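Local coordinates for protein Fe-superoxide dismutase homolog (PDB 2A03) that probably converts superoxide radicals to hydrogen peroxide and oxygen at a metal centre, occupied here by manganese, as an iron/manganese superoxide dismutase, at residues 82-85 / 86-90; 100-103 / 104-108; 112-115 / 116-120. One frame throughout, in Å; residues are numbered along the deposited sequence.

Interaction 1: 82-85 / 86-90. With MN (manganese (II) ion), chain C.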
ATOM      1  N   HIS A  82      -3.822  13.363  -5.253  1.00 29.03           N
ATOM      2  CA  HIS A  82      -4.919  12.843  -6.072  1.00 29.41           C
ATOM      3  C   HIS A  82      -5.451  13.860  -7.049  1.00 29.52           C
ATOM      4  O   HIS A  82      -5.689  13.528  -8.199  1.00 30.03           O
ATOM      5  CB  HIS A  82      -6.046  12.296  -5.217  1.00 28.76           C
ATOM      6  CG  HIS A  82      -5.717  10.968  -4.634  1.00 27.50           C
ATOM      7  ND1 HIS A  82      -4.996  10.835  -3.467  1.00 23.81           N
ATOM      8  CD2 HIS A  82      -5.948   9.715  -5.090  1.00 23.53           C
ATOM      9  CE1 HIS A  82      -4.811   9.549  -3.222  1.00 26.89           C
ATOM     10  NE2 HIS A  82      -5.370   8.850  -4.198  1.00 25.89           N
ATOM     11  N   SER A  83      -5.600  15.098  -6.609  1.00 29.56           N
ATOM     12  CA  SER A  83      -5.961  16.170  -7.532  1.00 31.08           C
ATOM     13  C   SER A  83      -4.947  16.290  -8.672  1.00 30.66           C
ATOM     14  O   SER A  83      -5.327  16.535  -9.811  1.00 30.60           O
ATOM     15  CB  SER A  83      -6.121  17.506  -6.788  1.00 31.64           C
ATOM     16  OG  SER A  83      -7.232  17.421  -5.909  1.00 32.81           O
ATOM     17  N   PHE A  84      -3.663  16.110  -8.357  1.00 30.52           N
ATOM     18  CA  PHE A  84      -2.616  16.193  -9.368  1.00 30.98           C
ATOM     19  C   PHE A  84      -2.681  15.010 -10.329  1.00 31.23           C
ATOM     20  O   PHE A  84      -2.427  15.145 -11.528  1.00 30.45           O
ATOM     21  CB  PHE A  84      -1.244  16.280  -8.712  1.00 30.91           C
ATOM     22  CG  PHE A  84      -0.197  16.900  -9.593  1.00 30.53           C
ATOM     23  CD1 PHE A  84      -0.151  18.280  -9.771  1.00 33.27           C
ATOM     24  CD2 PHE A  84       0.735  16.117 -10.246  1.00 30.03           C
ATOM     25  CE1 PHE A  84       0.815  18.872 -10.581  1.00 32.42           C
ATOM     26  CE2 PHE A  84       1.693  16.689 -11.059  1.00 32.96           C
ATOM     27  CZ  PHE A  84       1.740  18.078 -11.223  1.00 33.23           C
ATOM     28  N   TYR A  85      -3.052  13.856  -9.784  1.00 32.07           N
ATOM     29  CA  TYR A  85      -3.239  12.632 -10.558  1.00 32.29           C
ATOM     30  C   TYR A  85      -4.431  12.742 -11.537  1.00 32.90           C
ATOM     31  O   TYR A  85      -4.330  12.369 -12.718  1.00 33.06           O
ATOM     32  CB  TYR A  85      -3.348  11.456  -9.554  1.00 32.17           C
ATOM     33  CG  TYR A  85      -3.759  10.096 -10.074  1.00 31.53           C
ATOM     34  CD1 TYR A  85      -2.906   9.340 -10.878  1.00 30.52           C
ATOM     35  CD2 TYR A  85      -4.984   9.538  -9.713  1.00 30.72           C
ATOM     36  CE1 TYR A  85      -3.278   8.089 -11.349  1.00 30.38           C
ATOM     37  CE2 TYR A  85      -5.354   8.266 -10.155  1.00 31.12           C
ATOM     38  CZ  TYR A  85      -4.495   7.547 -10.965  1.00 32.39           C
ATOM     39  OH  TYR A  85      -4.859   6.295 -11.427  1.00 33.21           O
ATOM     40  N   TRP A  86      -5.558  13.286 -11.089  1.00 33.38           N
ATOM     41  CA  TRP A  86      -6.675  13.438 -12.010  1.00 33.33           C
ATOM     42  C   TRP A  86      -6.302  14.401 -13.140  1.00 32.42           C
ATOM     43  O   TRP A  86      -6.647  14.168 -14.305  1.00 31.22           O
ATOM     44  CB  TRP A  86      -7.964  13.902 -11.301  1.00 34.09           C
ATOM     45  CG  TRP A  86      -8.320  13.025 -10.134  1.00 35.12           C
ATOM     46  CD1 TRP A  86      -8.519  13.424  -8.844  1.00 34.66           C
ATOM     47  CD2 TRP A  86      -8.512  11.603 -10.149  1.00 34.18           C
ATOM     48  NE1 TRP A  86      -8.835  12.343  -8.065  1.00 35.71           N
ATOM     49  CE2 TRP A  86      -8.813  11.212  -8.832  1.00 33.01           C
ATOM     50  CE3 TRP A  86      -8.460  10.623 -11.150  1.00 35.95           C
ATOM     51  CZ2 TRP A  86      -9.041   9.899  -8.483  1.00 33.17           C
ATOM     52  CZ3 TRP A  86      -8.702   9.318 -10.806  1.00 35.06           C
ATOM     53  CH2 TRP A  86      -8.988   8.963  -9.480  1.00 34.90           C
ATOM     54  N   ASP A  87      -5.604  15.477 -12.792  1.00 32.35           N
ATOM     55  CA  ASP A  87      -5.194  16.473 -13.786  1.00 32.26           C
ATOM     56  C   ASP A  87      -4.123  15.944 -14.732  1.00 30.60           C
ATOM     57  O   ASP A  87      -3.967  16.456 -15.823  1.00 29.53           O
ATOM     58  CB  ASP A  87      -4.697  17.766 -13.113  1.00 33.35           C
ATOM     59  CG  ASP A  87      -5.789  18.496 -12.347  1.00 33.99           C
ATOM     60  OD1 ASP A  87      -6.966  18.167 -12.531  1.00 40.06           O
ATOM     61  OD2 ASP A  87      -5.470  19.396 -11.544  1.00 36.07           O
ATOM     62  N   SER A  88      -3.396  14.923 -14.296  1.00 30.52           N
ATOM     63  CA  SER A  88      -2.364  14.290 -15.100  1.00 30.94           C
ATOM     64  C   SER A  88      -2.951  13.350 -16.149  1.00 30.55           C
ATOM     65  O   SER A  88      -2.223  12.821 -16.999  1.00 29.53           O
ATOM     66  CB  SER A  88      -1.386  13.515 -14.201  1.00 30.80           C
ATOM     67  OG  SER A  88      -0.514  14.384 -13.484  1.00 33.21           O
ATOM     68  N   MET A  89      -4.268  13.160 -16.102  1.00 31.08           N
ATOM     69  CA  MET A  89      -4.955  12.269 -17.022  1.00 32.36           C
ATOM     70  C   MET A  89      -6.130  12.953 -17.674  1.00 32.63           C
ATOM     71  O   MET A  89      -6.547  14.024 -17.263  1.00 34.61           O
ATOM     72  CB  MET A  89      -5.461  11.027 -16.287  1.00 32.40           C
ATOM     73  CG  MET A  89      -4.368  10.158 -15.719  1.00 33.56           C
ATOM     74  SD  MET A  89      -5.051   8.677 -14.942  1.00 32.85           S
ATOM     75  CE  MET A  89      -5.974   9.375 -13.587  1.00 33.44           C
ATOM     76  N   GLY A  90      -6.684  12.305 -18.682  1.00 33.03           N
ATOM     77  CA  GLY A  90      -7.860  12.825 -19.372  1.00 33.20           C
ATOM     78  C   GLY A  90      -8.295  11.956 -20.549  1.00 33.07           C
ATOM     79  O   GLY A  90      -7.562  11.054 -20.993  1.00 30.92           O
TER
HETATM   80 MN    MN C 200      -5.000   6.896  -4.793  1.00 25.32          MN
HETATM   81  O   HOH W   1      -3.165   7.027  -3.395  1.00 28.56           O
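Tyr85 and Met89 meet because their torsions converge: Tyr85 CG is anti to the backbone N (chi1 171°), while the Met89 chain, extended to SD, bends at chi3 (-65°) and lays its methyl over the ring. Met89 CE sits over one face, 3.5 Å from Tyr85 CZ and towards the rim, in a CH-pi contact; Met89 SD follows obliquely, making this a Met-aromatic pair. Trp86 packs against Tyr85 from another direction, its CZ3 3.6 Å from Tyr85 CE2 with the two ring planes turned 52° apart. Beyond the phenol ring, Tyr85 OH bonds to Tyr183. Tyr85 and Trp86 lie on the last turns of helix 70-87, with Met89 in the loop that follows; this is the helix that brings His82 to the metal site of the iron/manganese superoxide dismutase fold. His82 NE2 binds manganese at 2.1 Å, and His35, Asp166, His170 and a water complete the shell; His82 ND1 bonds back to Gln78 O, which, with the metal bond, helps to fix the rotation of the imidazole. The helical bond from Trp86 N to His82 O is 2.9 Å long. Separately, Trp86 NE1 hydrogen-bonds His40 ND1. Ser88 OG turns back to Phe84 O at 2.8 Å, approaching from above the carbonyl plane, while the same hydroxyl also meets Thr164 N on strand 160-166.

Interaction 2: 100-103 / 104-108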
ATOM      1  N   GLU A 100       6.153  21.792 -25.794  1.00 34.06           N
ATOM      2  CA  GLU A 100       7.414  21.968 -25.108  1.00 34.24           C
ATOM      3  C   GLU A 100       7.834  20.679 -24.397  1.00 34.30           C
ATOM      4  O   GLU A 100       9.026  20.337 -24.362  1.00 34.15           O
ATOM      5  CB  GLU A 100       7.326  23.122 -24.106  1.00 35.84           C
ATOM      6  CG  GLU A 100       7.024  24.512 -24.722  1.00 38.22           C
ATOM      7  CD  GLU A 100       8.190  25.120 -25.503  1.00 43.88           C
ATOM      8  OE1 GLU A 100       9.314  24.569 -25.441  1.00 45.63           O
ATOM      9  OE2 GLU A 100       7.978  26.167 -26.173  1.00 45.68           O
ATOM     10  N   ILE A 101       6.857  19.958 -23.858  1.00 33.48           N
ATOM     11  CA  ILE A 101       7.149  18.744 -23.099  1.00 32.79           C
ATOM     12  C   ILE A 101       7.784  17.677 -23.996  1.00 31.20           C
ATOM     13  O   ILE A 101       8.664  16.967 -23.558  1.00 30.99           O
ATOM     14  CB  ILE A 101       5.893  18.187 -22.305  1.00 33.12           C
ATOM     15  CG1 ILE A 101       6.333  17.155 -21.252  1.00 33.28           C
ATOM     16  CG2 ILE A 101       4.852  17.554 -23.221  1.00 32.42           C
ATOM     17  CD1 ILE A 101       7.274  17.732 -20.196  1.00 33.31           C
ATOM     18  N   LYS A 102       7.368  17.594 -25.256  1.00 31.05           N
ATOM     19  CA  LYS A 102       8.035  16.728 -26.205  1.00 31.03           C
ATOM     20  C   LYS A 102       9.519  17.075 -26.347  1.00 31.42           C
ATOM     21  O   LYS A 102      10.362  16.204 -26.180  1.00 31.47           O
ATOM     22  CB  LYS A 102       7.353  16.749 -27.566  1.00 30.53           C
ATOM     23  CG  LYS A 102       8.079  15.896 -28.604  1.00 30.24           C
ATOM     24  CD  LYS A 102       7.315  15.810 -29.893  1.00 30.95           C
ATOM     25  CE  LYS A 102       7.954  14.826 -30.894  1.00 29.47           C
ATOM     26  NZ  LYS A 102       9.056  15.408 -31.702  1.00 28.91           N
ATOM     27  N   GLU A 103       9.831  18.334 -26.665  1.00 32.09           N
ATOM     28  CA  GLU A 103      11.221  18.789 -26.755  1.00 32.65           C
ATOM     29  C   GLU A 103      12.011  18.432 -25.504  1.00 31.64           C
ATOM     30  O   GLU A 103      13.118  17.900 -25.582  1.00 30.87           O
ATOM     31  CB  GLU A 103      11.319  20.313 -26.912  1.00 32.76           C
ATOM     32  CG  GLU A 103      10.520  20.924 -28.042  1.00 37.41           C
ATOM     33  CD  GLU A 103      10.992  22.332 -28.414  1.00 37.27           C
ATOM     34  OE1 GLU A 103      12.156  22.689 -28.121  1.00 44.24           O
ATOM     35  OE2 GLU A 103      10.210  23.072 -29.036  1.00 43.16           O
ATOM     36  N   LYS A 104      11.436  18.787 -24.359  1.00 31.76           N
ATOM     37  CA  LYS A 104      12.064  18.649 -23.049  1.00 31.45           C
ATOM     38  C   LYS A 104      12.360  17.182 -22.682  1.00 31.22           C
ATOM     39  O   LYS A 104      13.454  16.863 -22.208  1.00 32.19           O
ATOM     40  CB  LYS A 104      11.162  19.295 -21.992  1.00 31.69           C
ATOM     41  CG  LYS A 104      11.834  19.571 -20.663  1.00 32.24           C
ATOM     42  CD  LYS A 104      12.866  20.693 -20.768  1.00 32.47           C
ATOM     43  CE  LYS A 104      13.399  21.036 -19.376  1.00 33.69           C
ATOM     44  NZ  LYS A 104      14.835  21.321 -19.414  1.00 31.35           N
ATOM     45  N   ILE A 105      11.407  16.290 -22.929  1.00 30.62           N
ATOM     46  CA  ILE A 105      11.622  14.852 -22.698  1.00 30.32           C
ATOM     47  C   ILE A 105      12.688  14.272 -23.655  1.00 30.20           C
ATOM     48  O   ILE A 105      13.567  13.518 -23.244  1.00 28.00           O
ATOM     49  CB  ILE A 105      10.300  14.077 -22.837  1.00 30.20           C
ATOM     50  CG1 ILE A 105       9.373  14.430 -21.675  1.00 30.84           C
ATOM     51  CG2 ILE A 105      10.549  12.566 -22.890  1.00 30.44           C
ATOM     52  CD1 ILE A 105       8.005  13.733 -21.723  1.00 31.76           C
ATOM     53  N   GLN A 106      12.598  14.648 -24.928  1.00 29.66           N
ATOM     54  CA  GLN A 106      13.601  14.279 -25.919  1.00 29.91           C
ATOM     55  C   GLN A 106      14.999  14.638 -25.480  1.00 29.89           C
ATOM     56  O   GLN A 106      15.923  13.852 -25.633  1.00 29.88           O
ATOM     57  CB  GLN A 106      13.340  14.996 -27.247  1.00 29.11           C
ATOM     58  CG  GLN A 106      12.201  14.385 -27.964  1.00 29.22           C
ATOM     59  CD  GLN A 106      11.757  15.141 -29.176  1.00 29.55           C
ATOM     60  OE1 GLN A 106      10.839  14.688 -29.827  1.00 30.55           O
ATOM     61  NE2 GLN A 106      12.409  16.283 -29.509  1.00 26.09           N
ATOM     62  N   GLU A 107      15.146  15.848 -24.968  1.00 29.79           N
ATOM     63  CA  GLU A 107      16.440  16.329 -24.544  1.00 29.79           C
ATOM     64  C   GLU A 107      16.933  15.641 -23.274  1.00 30.07           C
ATOM     65  O   GLU A 107      18.089  15.251 -23.185  1.00 29.97           O
ATOM     66  CB  GLU A 107      16.373  17.832 -24.309  1.00 29.29           C
ATOM     67  CG  GLU A 107      17.721  18.464 -24.038  1.00 30.73           C
ATOM     68  CD  GLU A 107      18.738  18.216 -25.165  1.00 32.65           C
ATOM     69  OE1 GLU A 107      18.334  18.146 -26.354  1.00 31.49           O
ATOM     70  OE2 GLU A 107      19.939  18.099 -24.847  1.00 32.11           O
ATOM     71  N   ASP A 108      16.049  15.503 -22.288  1.00 30.72           N
ATOM     72  CA  ASP A 108      16.469  15.098 -20.955  1.00 30.96           C
ATOM     73  C   ASP A 108      16.537  13.592 -20.804  1.00 31.51           C
ATOM     74  O   ASP A 108      17.188  13.103 -19.897  1.00 31.56           O
ATOM     75  CB  ASP A 108      15.541  15.717 -19.904  1.00 31.04           C
ATOM     76  CG  ASP A 108      15.743  17.221 -19.777  1.00 29.75           C
ATOM     77  OD1 ASP A 108      16.702  17.737 -20.393  1.00 32.65           O
ATOM     78  OD2 ASP A 108      14.944  17.892 -19.094  1.00 29.22           O
TER
HETATM   79  O   HOH W   2      14.268  18.161 -28.026  1.00 41.38           O
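Helix 100-109 is an amphipathic helix in the C-terminal domain, and one turn of it links Ile101 with Ile105, both buried, on the inner side and Lys102 with Gln106 on the outer. On the inner side Ile101 CG1 lies 3.8 Å from Ile105 CD1, the two chains crossing at an angle. Both isoleucines also touch Trp193 of helix 193-204 and Leu142 of strand 142-148, so this side seats the helix on the rest of the domain. Lys104 reaches past the turn to Asn140 O and makes a long, weak salt bridge to Asp108, whose OD2 also accepts from Leu142 N.

On the outer side Lys102 stays extended until its last torsion, where chi4 (-84°) folds NZ round to Gln106 OE1 at 2.7 Å. The ammonium lies in the carbonyl plane of the amide, on a lone pair, and Lys102 CG comes within 3.3 Å of Gln106 OE1, so the lysine chain runs alongside the oxygen before NZ turns in to it. The other end of that amide is held too: Gln106 NE2 donates to a water at 3.0 Å, and this water in turn donates to Glu103 O, 2.7 Å away.

Interaction 3: 112-115 / 116-120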
ATOM      1  N   PHE A 112      11.313   9.970 -26.199  1.00 30.54           N
ATOM      2  CA  PHE A 112      10.110   9.610 -25.460  1.00 31.15           C
ATOM      3  C   PHE A 112      10.134   8.134 -24.998  1.00 31.08           C
ATOM      4  O   PHE A 112       9.802   7.818 -23.847  1.00 30.65           O
ATOM      5  CB  PHE A 112       8.845   9.897 -26.276  1.00 31.21           C
ATOM      6  CG  PHE A 112       7.577   9.451 -25.583  1.00 31.54           C
ATOM      7  CD1 PHE A 112       7.282   9.901 -24.301  1.00 31.33           C
ATOM      8  CD2 PHE A 112       6.703   8.558 -26.200  1.00 31.27           C
ATOM      9  CE1 PHE A 112       6.124   9.487 -23.636  1.00 31.99           C
ATOM     10  CE2 PHE A 112       5.558   8.138 -25.557  1.00 31.96           C
ATOM     11  CZ  PHE A 112       5.260   8.615 -24.263  1.00 32.89           C
ATOM     12  N   ASN A 113      10.542   7.239 -25.895  1.00 31.43           N
ATOM     13  CA  ASN A 113      10.576   5.807 -25.585  1.00 31.76           C
ATOM     14  C   ASN A 113      11.468   5.464 -24.401  1.00 30.57           C
ATOM     15  O   ASN A 113      11.120   4.604 -23.608  1.00 29.51           O
ATOM     16  CB  ASN A 113      10.986   4.987 -26.806  1.00 32.73           C
ATOM     17  CG  ASN A 113       9.865   4.868 -27.852  1.00 36.50           C
ATOM     18  OD1 ASN A 113       8.672   5.046 -27.554  1.00 37.37           O
ATOM     19  ND2 ASN A 113      10.255   4.545 -29.088  1.00 38.19           N
ATOM     20  N   ASN A 114      12.605   6.141 -24.277  1.00 31.02           N
ATOM     21  CA  ASN A 114      13.509   5.906 -23.149  1.00 31.25           C
ATOM     22  C   ASN A 114      12.846   6.384 -21.848  1.00 31.51           C
ATOM     23  O   ASN A 114      12.834   5.671 -20.844  1.00 31.94           O
ATOM     24  CB  ASN A 114      14.873   6.589 -23.352  0.50 30.99           C
ATOM     25  CG  ASN A 114      15.907   6.253 -22.231  0.50 31.34           C
ATOM     26  OD1 ASN A 114      15.974   5.126 -21.704  0.50 26.94           O
ATOM     27  ND2 ASN A 114      16.728   7.247 -21.891  0.50 29.06           N
ATOM     28  N   PHE A 115      12.284   7.589 -21.878  1.00 31.40           N
ATOM     29  CA  PHE A 115      11.558   8.103 -20.734  1.00 31.67           C
ATOM     30  C   PHE A 115      10.451   7.129 -20.333  1.00 31.52           C
ATOM     31  O   PHE A 115      10.300   6.797 -19.170  1.00 30.74           O
ATOM     32  CB  PHE A 115      10.916   9.469 -21.039  1.00 31.84           C
ATOM     33  CG  PHE A 115       9.842   9.836 -20.060  1.00 31.30           C
ATOM     34  CD1 PHE A 115      10.149  10.003 -18.716  1.00 32.05           C
ATOM     35  CD2 PHE A 115       8.525   9.944 -20.459  1.00 30.76           C
ATOM     36  CE1 PHE A 115       9.159  10.308 -17.794  1.00 32.60           C
ATOM     37  CE2 PHE A 115       7.525  10.241 -19.542  1.00 31.58           C
ATOM     38  CZ  PHE A 115       7.835  10.433 -18.216  1.00 32.52           C
ATOM     39  N   LYS A 116       9.670   6.688 -21.314  1.00 32.07           N
ATOM     40  CA  LYS A 116       8.497   5.863 -21.039  1.00 32.60           C
ATOM     41  C   LYS A 116       8.879   4.517 -20.409  1.00 31.82           C
ATOM     42  O   LYS A 116       8.250   4.057 -19.455  1.00 30.92           O
ATOM     43  CB  LYS A 116       7.703   5.673 -22.329  1.00 33.12           C
ATOM     44  CG  LYS A 116       6.592   4.675 -22.258  1.00 33.31           C
ATOM     45  CD  LYS A 116       5.900   4.581 -23.596  1.00 34.91           C
ATOM     46  CE  LYS A 116       4.800   3.545 -23.566  1.00 35.90           C
ATOM     47  NZ  LYS A 116       4.188   3.417 -24.916  1.00 37.40           N
ATOM     48  N   ASP A 117       9.935   3.909 -20.927  1.00 31.95           N
ATOM     49  CA  ASP A 117      10.411   2.642 -20.395  1.00 32.28           C
ATOM     50  C   ASP A 117      10.965   2.810 -18.988  1.00 31.82           C
ATOM     51  O   ASP A 117      10.712   1.986 -18.122  1.00 30.94           O
ATOM     52  CB  ASP A 117      11.478   2.045 -21.311  1.00 32.99           C
ATOM     53  CG  ASP A 117      10.907   1.522 -22.613  1.00 35.45           C
ATOM     54  OD1 ASP A 117       9.664   1.452 -22.747  1.00 40.43           O
ATOM     55  OD2 ASP A 117      11.707   1.183 -23.518  1.00 39.03           O
ATOM     56  N   GLN A 118      11.734   3.869 -18.755  1.00 32.04           N
ATOM     57  CA  GLN A 118      12.252   4.131 -17.411  1.00 32.05           C
ATOM     58  C   GLN A 118      11.123   4.392 -16.417  1.00 31.48           C
ATOM     59  O   GLN A 118      11.129   3.857 -15.313  1.00 30.13           O
ATOM     60  CB  GLN A 118      13.216   5.318 -17.398  1.00 31.75           C
ATOM     61  CG  GLN A 118      14.521   5.070 -18.086  1.00 33.12           C
ATOM     62  CD  GLN A 118      15.448   6.274 -18.042  1.00 33.39           C
ATOM     63  OE1 GLN A 118      16.091   6.607 -19.042  1.00 35.94           O
ATOM     64  NE2 GLN A 118      15.495   6.956 -16.896  1.00 33.55           N
ATOM     65  N   PHE A 119      10.166   5.232 -16.802  1.00 32.75           N
ATOM     66  CA  PHE A 119       9.093   5.619 -15.885  1.00 32.38           C
ATOM     67  C   PHE A 119       8.201   4.421 -15.552  1.00 32.48           C
ATOM     68  O   PHE A 119       7.732   4.263 -14.415  1.00 30.77           O
ATOM     69  CB  PHE A 119       8.262   6.744 -16.485  1.00 34.11           C
ATOM     70  CG  PHE A 119       7.356   7.427 -15.490  1.00 33.89           C
ATOM     71  CD1 PHE A 119       7.826   7.815 -14.250  1.00 36.17           C
ATOM     72  CD2 PHE A 119       6.042   7.696 -15.802  1.00 37.82           C
ATOM     73  CE1 PHE A 119       6.982   8.438 -13.337  1.00 36.92           C
ATOM     74  CE2 PHE A 119       5.195   8.345 -14.886  1.00 36.65           C
ATOM     75  CZ  PHE A 119       5.668   8.711 -13.671  1.00 34.34           C
ATOM     76  N   SER A 120       7.969   3.586 -16.563  1.00 31.79           N
ATOM     77  CA  SER A 120       7.243   2.335 -16.398  1.00 31.32           C
ATOM     78  C   SER A 120       7.973   1.417 -15.445  1.00 30.76           C
ATOM     79  O   SER A 120       7.352   0.765 -14.602  1.00 30.12           O
ATOM     80  CB  SER A 120       7.097   1.631 -17.755  1.00 31.31           C
ATOM     81  OG  SER A 120       6.281   2.392 -18.639  1.00 30.14           O
TER
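Lys116, whose N closes a helical turn on Phe112 O at 2.8 Å, has its own carbonyl oxygen gripped twice. Ser120 OG reaches Lys116 O at 2.7 Å and Ser120 N reaches it at 2.9 Å, the two donors coming from opposite faces of the carbonyl plane. These bonds belong to helix 112-125 of the C-terminal domain, an amphipathic helix that turns Phe115 and Phe119 to strand 142-148 of the antiparallel sheet, while Phe112 meets Glu96 and Pro97. Ser120 OG has a further partner in Trp188 NE1, so one hydroxyl joins the helix backbone to that indole.

Phe115 and Phe119, one turn apart, point the same way and lie side by side with planes only 15° apart. They are too far slid for a true stack: the centroids stand 5.5 Å apart, and the touch is made by Phe115 CE1 on Phe119 CB at 3.9 Å. Both rings rest on Ile144 of strand 142-148, and Phe115 also meets the Phe109 ring.

On the outer side Asn114 ND2, in one of its two conformers, bonds to Phe109 O at the end of the preceding helix. Phe112 offers a ring face to Lys116, whose CB lies over it near the rim. The charged end of the lysine goes on to a cation-pi contact with Trp188. With CG anti to the backbone N (chi1 171°) and the chain fully extended beyond it, Lys116 CD is taken to 4.1 Å from both Phe112 CE2 and Phe112 CZ.

The three contacts follow one another along the chain: interaction 1 lies on the last turns of helix 70-87 of the alpha-hairpin domain and the loop after it, while interactions 2 and 3 lie on successive helices, 100-109 and 112-125, of the C-terminal domain. Interaction 1 sits near the middle of the molecule beside manganese, its centre about 21 Å from that of interaction 2 and 19 Å from that of interaction 3, without touching either. The other two, with centres 12 Å apart, pack directly, Ile105 CG2 lying 3.6 Å from Phe115 CB, and both meet strand 142-148. Metal ligands come from both domains, His35 and His82 from the first, Asp166 and His170 from the second.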